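Side-chain contacts in Exo-beta-1,4-mannosidase (Rhizomucor miehei, PDB 4LYP), which hydrolyses terminal beta-linked mannose from mannosides and probably also transfers mannosyl groups to acceptors, as a glycoside hydrolase family 5 TIM-barrel enzyme: residues 201-204 and 205-209; 75-78 and 79-82; 359-362 and 363-367. All blocks are in the same frame, centred on the assembly; numbering follows the deposited sequence. Where two conformers were deposited one is given.

The three contacts illustrate local side-chain packing along and at the start of helices in a TIM-barrel enzyme. Along the chain contact 2 comes first, then contact 1, then contact 3. Contact 2 opens helix 78-90, which links the parallel neighbours 53-61 and 95-99, and contact 3 opens helix 362-380, between strands 333-338 and 386-394. Contact 1 lies within helix 197-213, in the long excursion between strands 144-148 and 230-234. The centres of contacts 1 and 2 are about 29 Å apart, those of 2 and 3 about 28 Å, and those of 1 and 3 about 41 Å, on opposite sides of the chain's centre. None touches another: they sit at separate places around the barrel, on three different helices.

Contact 1. Residues 201-204 and 205-209; sequences ANKL and FKDHI
Lys206 and Asn202 meet one turn apart on helix 197-213, a worked example of i to i+4 packing within an alpha-helix. Lys206 N donates to Asn202 O at 2.9 Å with an N-H...O angle of 167°. The lysine side chain then runs past the same oxygen: its CB lies 3.4 Å from Asn202 O, CG comes closest at 3.2 Å, lying beyond the oxygen, and CD is still 3.7 Å away. With CG beside the backbone N (chi1 -71°) and everything beyond it extended, the side chain touches Ile250 and Phe253 of helix 244-257, and its NZ ends in a long, weak ion pair with Glu249. The Asn202 side chain leaves the same turn beside the Phe205 ring, with the amide and ring planes 70° apart. Its OD1 comes to the ring edge, 3.8 Å from Phe205 CD2, while accepting a hydrogen bond from Trp246 NE1; its ND2 donates to Ala198 O, so both polar ends of this buried amide are engaged. Around the helix, Asp207 N binds Lys203 O and His208 N binds Leu204 O, continuing the i to i+4 bonds. The side chains of Lys203 and Asp207 meet as well: the bent lysine brings CE to 3.2 Å from Asp207 OD2, whereas Lys203 NZ remains 4.4 Å from Asp207 OD2, so opposite charges lie near each other without forming a salt bridge. One face of the Phe205 ring is covered by Ile209, whose CD1 sits 3.9 Å above the ring plane, over the centre of Phe205.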
loop_
_atom_site.group_PDB
_atom_site.type_symbol
_atom_site.label_atom_id
_atom_site.label_comp_id
_atom_site.label_asym_id
_atom_site.label_seq_id
_atom_site.Cartn_x
_atom_site.Cartn_y
_atom_site.Cartn_z
ATOM N N ALA A 201 -13.229 -10.264 16.410
ATOM C CA ALA A 201 -12.762 -9.772 15.071
ATOM C C ALA A 201 -11.302 -10.114 14.970
ATOM O O ALA A 201 -10.835 -10.561 13.925
ATOM C CB ALA A 201 -13.060 -8.306 14.922
ATOM N N ASN A 202 -10.506 -9.845 16.039
ATOM C CA ASN A 202 -9.066 -10.096 15.994
ATOM C C ASN A 202 -8.710 -11.533 15.929
ATOM O O ASN A 202 -7.674 -11.906 15.361
ATOM C CB ASN A 202 -8.368 -9.291 17.054
ATOM C CG ASN A 202 -8.224 -7.851 16.540
ATOM O OD1 ASN A 202 -7.209 -7.521 15.907
ATOM N ND2 ASN A 202 -9.166 -6.932 17.024
ATOM N N LYS A 203 -9.573 -12.433 16.462
ATOM C CA LYS A 203 -9.391 -13.870 16.303
ATOM C C LYS A 203 -9.446 -14.254 14.806
ATOM O O LYS A 203 -8.564 -14.948 14.297
ATOM C CB LYS A 203 -10.491 -14.609 17.060
ATOM C CG LYS A 203 -10.450 -16.125 16.869
ATOM C CD LYS A 203 -11.365 -16.729 15.786
ATOM C CE LYS A 203 -11.306 -18.273 15.748
ATOM N NZ LYS A 203 -11.067 -18.802 17.111
ATOM N N LEU A 204 -10.490 -13.763 14.109
ATOM C CA LEU A 204 -10.626 -14.064 12.688
ATOM C C LEU A 204 -9.466 -13.482 11.887
ATOM O O LEU A 204 -8.980 -14.089 10.946
ATOM C CB LEU A 204 -11.921 -13.469 12.133
ATOM C CG LEU A 204 -13.222 -14.002 12.786
ATOM C CD1 LEU A 204 -14.365 -13.378 11.989
ATOM C CD2 LEU A 204 -13.295 -15.513 12.771
ATOM N N PHE A 205 -9.007 -12.280 12.272
ATOM C CA PHE A 205 -7.907 -11.614 11.573
ATOM C C PHE A 205 -6.633 -12.387 11.788
ATOM O O PHE A 205 -5.887 -12.613 10.800
ATOM C CB PHE A 205 -7.844 -10.203 12.124
ATOM C CG PHE A 205 -6.732 -9.304 11.582
ATOM C CD1 PHE A 205 -6.426 -9.245 10.211
ATOM C CD2 PHE A 205 -6.056 -8.450 12.446
ATOM C CE1 PHE A 205 -5.489 -8.369 9.718
ATOM C CE2 PHE A 205 -5.095 -7.574 11.982
ATOM C CZ PHE A 205 -4.826 -7.505 10.613
ATOM N N LYS A 206 -6.332 -12.832 13.023
ATOM C CA LYS A 206 -5.172 -13.673 13.284
ATOM C C LYS A 206 -5.234 -14.971 12.473
ATOM O O LYS A 206 -4.169 -15.452 12.047
ATOM C CB LYS A 206 -5.034 -13.925 14.790
ATOM C CG LYS A 206 -4.580 -12.680 15.561
ATOM C CD LYS A 206 -4.612 -12.974 17.079
ATOM C CE LYS A 206 -4.158 -11.792 17.873
ATOM N NZ LYS A 206 -4.260 -12.134 19.321
ATOM N N ASP A 207 -6.406 -15.551 12.338
ATOM C CA ASP A 207 -6.513 -16.731 11.529
ATOM C C ASP A 207 -6.078 -16.456 10.093
ATOM O O ASP A 207 -5.402 -17.293 9.451
ATOM C CB ASP A 207 -7.965 -17.272 11.497
ATOM C CG ASP A 207 -8.432 -17.822 12.819
ATOM O OD1 ASP A 207 -7.613 -18.146 13.699
ATOM O OD2 ASP A 207 -9.668 -18.001 12.974
ATOM N N HIS A 208 -6.473 -15.302 9.538
ATOM C CA HIS A 208 -6.005 -14.949 8.197
ATOM C C HIS A 208 -4.503 -14.740 8.144
ATOM O O HIS A 208 -3.825 -15.206 7.217
ATOM C CB HIS A 208 -6.758 -13.707 7.688
ATOM C CG HIS A 208 -6.276 -13.272 6.361
ATOM N ND1 HIS A 208 -6.424 -14.073 5.252
ATOM C CD2 HIS A 208 -5.513 -12.149 5.970
ATOM C CE1 HIS A 208 -5.835 -13.444 4.223
ATOM N NE2 HIS A 208 -5.289 -12.269 4.646
ATOM N N ILE A 209 -3.941 -14.003 9.160
ATOM C CA ILE A 209 -2.523 -13.779 9.179
ATOM C C ILE A 209 -1.760 -15.075 9.208
ATOM O O ILE A 209 -0.792 -15.275 8.425
ATOM C CB ILE A 209 -2.122 -12.885 10.389
ATOM C CG1 ILE A 209 -2.773 -11.508 10.263
ATOM C CG2 ILE A 209 -0.637 -12.816 10.536
ATOM C CD1 ILE A 209 -2.613 -10.661 11.522
#

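Contact 2. Residues 75-78 and 79-82; sequences GGDR and KRME
An N-cap begins helix 78-90: Asp77 turns its carboxylate back over the first turn, where OD1 accepts from Arg80 N in a weak bond of 3.3 Å. The torsion that sets CG anti to the backbone N (chi1 -176°) carries the group across the CB of Arg80, which lies 3.4 Å from Asp77 CG. Two waters extend the cap. One donates to Asp77 OD1 at 2.9 Å and accepts from Lys79 N, so that a second amide of the first turn is served indirectly. The other donates to Asp77 OD2 at 2.7 Å and accepts from Arg80 NH1 at the in-plane edge of the guanidinium; the guanidinium and carboxylate planes are 79° apart. Here charge meets charge through water, and Arg80 NE makes its direct salt bridge with Glu84 OE2. The helical backbone bonds start with Met81 N to Asp77 O and Glu82 N to Arg78 O, and Glu82 OE1 lies 3.6 Å from the aliphatic Arg78 CG. The Arg78 guanidinium itself bonds Gly69 O and makes a cation-pi contact with Tyr133. This N-terminal turn packs against both helix 65-69, touched by Arg80 and Met81 at Leu68, and helix 125-140, met by Met81 and Glu82 at Thr137.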
loop_
_atom_site.group_PDB
_atom_site.type_symbol
_atom_site.label_atom_id
_atom_site.label_comp_id
_atom_site.label_asym_id
_atom_site.label_seq_id
_atom_site.Cartn_x
_atom_site.Cartn_y
_atom_site.Cartn_z
ATOM N N GLY A 75 -10.937 -14.208 -12.672
ATOM C CA GLY A 75 -10.939 -12.776 -13.006
ATOM C C GLY A 75 -9.556 -12.165 -13.254
ATOM O O GLY A 75 -9.454 -10.957 -13.373
ATOM N N GLY A 76 -8.511 -13.017 -13.254
ATOM C CA GLY A 76 -7.153 -12.466 -13.456
ATOM C C GLY A 76 -6.842 -12.208 -14.880
ATOM O O GLY A 76 -7.576 -12.494 -15.822
ATOM N N ASP A 77 -5.630 -11.682 -15.087
ATOM C CA ASP A 77 -5.020 -11.530 -16.410
ATOM C C ASP A 77 -3.527 -11.670 -16.163
ATOM O O ASP A 77 -2.786 -10.677 -16.044
ATOM C CB ASP A 77 -5.437 -10.203 -17.070
ATOM C CG ASP A 77 -4.913 -10.055 -18.461
ATOM O OD1 ASP A 77 -4.062 -10.881 -18.888
ATOM O OD2 ASP A 77 -5.377 -9.111 -19.115
ATOM N N ARG A 78 -3.073 -12.932 -16.071
ATOM C CA ARG A 78 -1.728 -13.194 -15.516
ATOM C C ARG A 78 -0.659 -12.662 -16.464
ATOM O O ARG A 78 0.363 -12.158 -16.012
ATOM C CB ARG A 78 -1.612 -14.682 -15.259
ATOM C CG ARG A 78 -0.297 -15.037 -14.613
ATOM C CD ARG A 78 -0.199 -16.560 -14.298
ATOM N NE ARG A 78 -1.240 -16.854 -13.327
ATOM C CZ ARG A 78 -1.872 -18.043 -13.257
ATOM N NH1 ARG A 78 -1.572 -19.067 -14.081
ATOM N NH2 ARG A 78 -2.874 -18.224 -12.401
ATOM N N LYS A 79 -0.845 -12.782 -17.775
ATOM C CA LYS A 79 0.147 -12.245 -18.708
ATOM C C LYS A 79 0.234 -10.729 -18.549
ATOM O O LYS A 79 1.322 -10.146 -18.699
ATOM C CB LYS A 79 -0.216 -12.603 -20.141
ATOM C CG LYS A 79 -0.108 -14.092 -20.329
ATOM C CD LYS A 79 -0.171 -14.442 -21.828
ATOM C CE LYS A 79 -1.558 -14.490 -22.456
ATOM N NZ LYS A 79 -1.359 -14.606 -23.938
ATOM N N ARG A 80 -0.894 -10.049 -18.312
ATOM C CA ARG A 80 -0.841 -8.619 -18.055
ATOM C C ARG A 80 -0.083 -8.313 -16.748
ATOM O O ARG A 80 0.754 -7.428 -16.711
ATOM C CB ARG A 80 -2.259 -8.053 -17.982
ATOM C CG ARG A 80 -2.310 -6.645 -17.446
ATOM C CD ARG A 80 -3.744 -6.109 -17.389
ATOM N NE ARG A 80 -3.855 -4.943 -16.571
ATOM C CZ ARG A 80 -4.995 -4.438 -16.160
ATOM N NH1 ARG A 80 -6.155 -4.843 -16.640
ATOM N NH2 ARG A 80 -4.965 -3.465 -15.284
ATOM N N MET A 81 -0.311 -9.111 -15.699
ATOM C CA MET A 81 0.444 -8.944 -14.448
ATOM C C MET A 81 1.916 -9.042 -14.717
ATOM O O MET A 81 2.725 -8.232 -14.269
ATOM C CB MET A 81 -0.019 -9.969 -13.423
ATOM C CG MET A 81 0.688 -9.813 -12.057
ATOM S SD MET A 81 2.222 -10.778 -11.915
ATOM C CE MET A 81 1.596 -12.420 -11.680
ATOM N N GLU A 82 2.326 -10.081 -15.440
ATOM C CA GLU A 82 3.714 -10.301 -15.730
ATOM C C GLU A 82 4.325 -9.149 -16.531
ATOM O O GLU A 82 5.434 -8.695 -16.225
ATOM C CB GLU A 82 3.890 -11.636 -16.472
ATOM C CG GLU A 82 3.606 -12.831 -15.533
ATOM C CD GLU A 82 3.353 -14.158 -16.305
ATOM O OE1 GLU A 82 3.200 -15.173 -15.618
ATOM O OE2 GLU A 82 3.201 -14.187 -17.570
HETATM O O HOH W 1 -6.972 -7.098 -18.343
HETATM O O HOH W 2 -3.220 -13.679 -19.252
#

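Contact 3. Residues 359-362 and 363-367; sequences TPTS and HKDEY
Asp365 N reaches back to Thr361 O at 2.8 Å and so closes the first turn of helix 362-380 with Thr361 at the N-cap; Glu366 N follows with Ser362 O at 3.2 Å. Although Thr361 occupies the cap, its side chain makes no capping bond to the helix backbone. Its OG1 is placed between the backbone N and the carbonyl carbon (chi1 58°) and lies 3.0 Å from Asp365 OD1, where the two side chains cross. The other branch, CG2, runs beside Lys364, 4.1 Å from its CD, and the two CB atoms of Thr361 and Lys364 stand 4.0 Å apart. Further round, a water donates to Glu366 OE1 at 2.8 Å and more weakly to Ser362 O, bridging the side chain of one residue to the backbone of the other. In place of a threonine cap, the helix start is served by the carboxylate of Asp343 in the preceding loop, which takes His363 N on OD1 and Ser362 OG on OD2. The longer side chains lead outward: Lys364 NZ bonds Tyr421 O, Glu366 OE2 pairs with Lys370, and the His363 ring stacks on Trp345 while its ND1 bonds Tyr300 OH. Asp365 meets hydroxyls on both oxygens, Thr429 OG1 at OD1 and Thr428 OG1 at OD2, which ties this turn to the start of helix 429-448. Set at the N-terminal end of its own helix and among these hydroxyls, the Asp365 carboxylate would probably be favoured in its ionised form.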
loop_
_atom_site.group_PDB
_atom_site.type_symbol
_atom_site.label_atom_id
_atom_site.label_comp_id
_atom_site.label_asym_id
_atom_site.label_seq_id
_atom_site.Cartn_x
_atom_site.Cartn_y
_atom_site.Cartn_z
ATOM N N THR A 359 -5.916 13.018 -20.432
ATOM C CA THR A 359 -5.666 14.292 -19.722
ATOM C C THR A 359 -4.246 14.312 -19.247
ATOM O O THR A 359 -3.756 13.346 -18.674
ATOM C CB THR A 359 -6.689 14.430 -18.586
ATOM O OG1 THR A 359 -7.954 14.531 -19.226
ATOM C CG2 THR A 359 -6.395 15.624 -17.731
ATOM N N PRO A 360 -3.525 15.440 -19.450
ATOM C CA PRO A 360 -2.152 15.503 -18.975
ATOM C C PRO A 360 -2.015 15.479 -17.449
ATOM O O PRO A 360 -2.984 15.689 -16.722
ATOM C CB PRO A 360 -1.637 16.866 -19.483
ATOM C CG PRO A 360 -2.560 17.219 -20.595
ATOM C CD PRO A 360 -3.891 16.655 -20.215
ATOM N N THR A 361 -0.763 15.274 -17.020
ATOM C CA THR A 361 -0.411 15.159 -15.625
ATOM C C THR A 361 0.680 16.159 -15.283
ATOM O O THR A 361 1.612 15.857 -14.547
ATOM C CB THR A 361 -0.003 13.721 -15.272
ATOM O OG1 THR A 361 1.102 13.307 -16.096
ATOM C CG2 THR A 361 -1.132 12.733 -15.451
ATOM N N SER A 362 0.576 17.409 -15.781
ATOM C CA SER A 362 1.683 18.330 -15.481
ATOM C C SER A 362 1.807 18.687 -14.005
ATOM O O SER A 362 2.911 18.770 -13.508
ATOM C CB SER A 362 1.594 19.571 -16.331
ATOM O OG SER A 362 0.434 20.363 -16.040
ATOM N N HIS A 363 0.682 18.858 -13.286
ATOM C CA HIS A 363 0.824 19.138 -11.853
ATOM C C HIS A 363 1.399 17.957 -11.126
ATOM O O HIS A 363 2.327 18.081 -10.330
ATOM C CB HIS A 363 -0.529 19.510 -11.245
ATOM C CG HIS A 363 -0.952 20.906 -11.502
ATOM N ND1 HIS A 363 -1.947 21.540 -10.794
ATOM C CD2 HIS A 363 -0.461 21.861 -12.394
ATOM C CE1 HIS A 363 -2.067 22.782 -11.216
ATOM N NE2 HIS A 363 -1.222 22.987 -12.209
ATOM N N LYS A 364 0.796 16.759 -11.376
ATOM C CA LYS A 364 1.273 15.531 -10.755
ATOM C C LYS A 364 2.755 15.299 -10.990
ATOM O O LYS A 364 3.504 14.874 -10.105
ATOM C CB LYS A 364 0.462 14.372 -11.328
ATOM C CG LYS A 364 0.865 12.983 -10.850
ATOM C CD LYS A 364 0.079 11.939 -11.659
ATOM C CE LYS A 364 0.102 10.573 -11.020
ATOM N NZ LYS A 364 -0.792 9.620 -11.785
ATOM N N ASP A 365 3.215 15.517 -12.238
ATOM C CA ASP A 365 4.634 15.240 -12.570
ATOM C C ASP A 365 5.509 16.149 -11.770
ATOM O O ASP A 365 6.553 15.676 -11.259
ATOM C CB ASP A 365 4.841 15.474 -14.046
ATOM C CG ASP A 365 4.223 14.377 -14.920
ATOM O OD1 ASP A 365 3.583 13.481 -14.407
ATOM O OD2 ASP A 365 4.451 14.499 -16.130
ATOM N N GLU A 366 5.192 17.431 -11.631
ATOM C CA GLU A 366 6.010 18.328 -10.864
ATOM C C GLU A 366 5.970 17.952 -9.349
ATOM O O GLU A 366 6.995 17.949 -8.677
ATOM C CB GLU A 366 5.534 19.767 -11.028
ATOM C CG GLU A 366 6.232 20.729 -10.122
ATOM C CD GLU A 366 5.753 22.178 -10.257
ATOM O OE1 GLU A 366 5.461 22.593 -11.422
ATOM O OE2 GLU A 366 5.756 22.902 -9.241
ATOM N N TYR A 367 4.768 17.592 -8.862
ATOM C CA TYR A 367 4.623 17.205 -7.494
ATOM C C TYR A 367 5.465 15.994 -7.147
ATOM O O TYR A 367 6.194 15.961 -6.155
ATOM C CB TYR A 367 3.128 16.910 -7.242
ATOM C CG TYR A 367 2.769 16.591 -5.824
ATOM C CD1 TYR A 367 2.772 17.557 -4.798
ATOM C CD2 TYR A 367 2.318 15.269 -5.522
ATOM C CE1 TYR A 367 2.344 17.207 -3.558
ATOM C CE2 TYR A 367 1.884 14.948 -4.239
ATOM C CZ TYR A 367 1.886 15.938 -3.276
ATOM O OH TYR A 367 1.430 15.674 -1.996
HETATM O O HOH W 3 3.045 22.191 -12.868
#